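Local coordinates for blue copper protein (Hyphomicrobium denitrificans, PDB 3EF4) that binds a single type 1 copper ion in the periplasm and probably carries electrons as a pseudoazurin of the plastocyanin/azurin family, at residues P81-M85 with G86-L90. Sequence-based numbering, arbitrary orientation.
Sequences PHYGM and GMVVL. With CU (copper (II) ion), chain D.
His82 and Met87 run alongside each other to bind one copper ion, His82 through ND1 at 2.0 Å and Met87 through SD at a longer 2.5 Å; His41 and Cys79 complete the type 1 site. Met87 reaches the metal because its CG swings away from the backbone N (chi1 -166°) and the chain runs on extended to SD. Backbone bonds probably help hold this spacing: His82 O accepts from Met87 N at 3.1 Å (N-H...O 162°) and, from the opposite face of its carbonyl plane, from Met85 N at 2.9 Å. Gly86 N donates to Tyr83 O at 2.9 Å, well above that carbonyl's plane; Gly86 has phi 100°, where a side chain would collide with Met85 O. Tyr83 sets a ring edge against Val88, where Tyr83 CE1 lies 3.9 Å from Val88 CG2, while its OH is hydrogen-bonded to Tyr105. Losing ring and hydroxyl to an alanine at Tyr83 would probably uncover Val88 on this side and leave the Tyr105 hydroxyl without this hydrogen bond. The turn lies at the end of the loop from strand 73-78 and leads into strand 88-93, with Met87 against Phe19 of strand 18-26 and Tyr83 and Val88 packed against helix 109-119.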
loop_
_atom_site.group_PDB
_atom_site.type_symbol
_atom_site.label_atom_id
_atom_site.label_comp_id
_atom_site.label_asym_id
_atom_site.label_seq_id
_atom_site.Cartn_x
_atom_site.Cartn_y
_atom_site.Cartn_z
ATOM N N PRO A 81 -9.942 -0.917 8.748
ATOM C CA PRO A 81 -10.005 -1.363 10.126
ATOM C C PRO A 81 -8.675 -1.719 10.754
ATOM O O PRO A 81 -8.604 -1.775 11.984
ATOM C CB PRO A 81 -10.895 -2.615 10.015
ATOM C CG PRO A 81 -10.680 -3.112 8.649
ATOM C CD PRO A 81 -10.586 -1.863 7.782
ATOM N N HIS A 82 -7.660 -1.995 9.932
ATOM C CA HIS A 82 -6.403 -2.452 10.498
ATOM C C HIS A 82 -5.219 -1.522 10.346
ATOM O O HIS A 82 -4.105 -1.890 10.677
ATOM C CB HIS A 82 -6.028 -3.840 9.976
ATOM C CG HIS A 82 -7.079 -4.864 10.271
ATOM N ND1 HIS A 82 -7.537 -5.642 9.231
ATOM C CD2 HIS A 82 -7.688 -5.255 11.392
ATOM C CE1 HIS A 82 -8.448 -6.471 9.753
ATOM N NE2 HIS A 82 -8.564 -6.221 11.056
ATOM N N TYR A 83 -5.451 -0.295 9.895
ATOM C CA TYR A 83 -4.318 0.622 9.713
ATOM C C TYR A 83 -3.535 0.821 10.971
ATOM O O TYR A 83 -2.301 0.764 10.977
ATOM C CB TYR A 83 -4.825 1.954 9.217
ATOM C CG TYR A 83 -3.797 2.927 8.711
ATOM C CD1 TYR A 83 -2.648 2.544 8.052
ATOM C CD2 TYR A 83 -4.001 4.285 8.885
ATOM C CE1 TYR A 83 -1.750 3.457 7.597
ATOM C CE2 TYR A 83 -3.100 5.220 8.416
ATOM C CZ TYR A 83 -1.953 4.808 7.770
ATOM O OH TYR A 83 -1.030 5.683 7.287
ATOM N N GLY A 84 -4.249 1.001 12.081
ATOM C CA GLY A 84 -3.605 1.140 13.362
ATOM C C GLY A 84 -2.861 -0.050 13.855
ATOM O O GLY A 84 -1.976 0.035 14.735
ATOM N N MET A 85 -3.141 -1.223 13.318
ATOM C CA MET A 85 -2.457 -2.463 13.590
ATOM C C MET A 85 -1.342 -2.673 12.604
ATOM O O MET A 85 -0.737 -3.730 12.571
ATOM C CB MET A 85 -3.452 -3.634 13.537
ATOM C CG MET A 85 -4.365 -3.708 14.753
ATOM S SD MET A 85 -5.783 -4.824 14.726
ATOM C CE MET A 85 -6.959 -3.702 14.161
ATOM N N GLY A 86 -1.061 -1.681 11.765
ATOM C CA GLY A 86 0.070 -1.843 10.866
ATOM C C GLY A 86 -0.264 -2.243 9.453
ATOM O O GLY A 86 0.664 -2.482 8.689
ATOM N N MET A 87 -1.541 -2.319 9.054
ATOM C CA MET A 87 -1.863 -2.848 7.742
ATOM C C MET A 87 -1.833 -1.712 6.700
ATOM O O MET A 87 -2.780 -0.998 6.458
ATOM C CB MET A 87 -3.211 -3.561 7.769
ATOM C CG MET A 87 -3.404 -4.410 6.508
ATOM S SD MET A 87 -4.627 -5.723 6.798
ATOM C CE MET A 87 -4.685 -6.373 5.108
ATOM N N VAL A 88 -0.625 -1.558 6.146
ATOM C CA VAL A 88 -0.223 -0.506 5.251
ATOM C C VAL A 88 0.640 -1.086 4.142
ATOM O O VAL A 88 1.381 -2.059 4.402
ATOM C CB VAL A 88 0.455 0.673 5.970
ATOM C CG1 VAL A 88 1.762 0.265 6.639
ATOM C CG2 VAL A 88 0.695 1.848 5.053
ATOM N N VAL A 89 0.580 -0.559 2.949
ATOM C CA VAL A 89 1.334 -1.024 1.792
ATOM C C VAL A 89 1.801 0.182 1.010
ATOM O O VAL A 89 1.131 1.213 0.944
ATOM C CB VAL A 89 0.480 -1.982 0.948
ATOM C CG1 VAL A 89 -0.834 -1.328 0.486
ATOM C CG2 VAL A 89 1.241 -2.535 -0.247
ATOM N N LEU A 90 2.955 0.027 0.367
ATOM C CA LEU A 90 3.596 1.059 -0.403
ATOM C C LEU A 90 3.822 0.532 -1.828
ATOM O O LEU A 90 4.509 -0.472 -2.020
ATOM C CB LEU A 90 4.925 1.450 0.222
ATOM C CG LEU A 90 5.714 2.594 -0.450
ATOM C CD1 LEU A 90 4.909 3.868 -0.462
ATOM C CD2 LEU A 90 7.061 2.822 0.231
HETATM CU CU CU D . -7.085 -5.474 7.257
#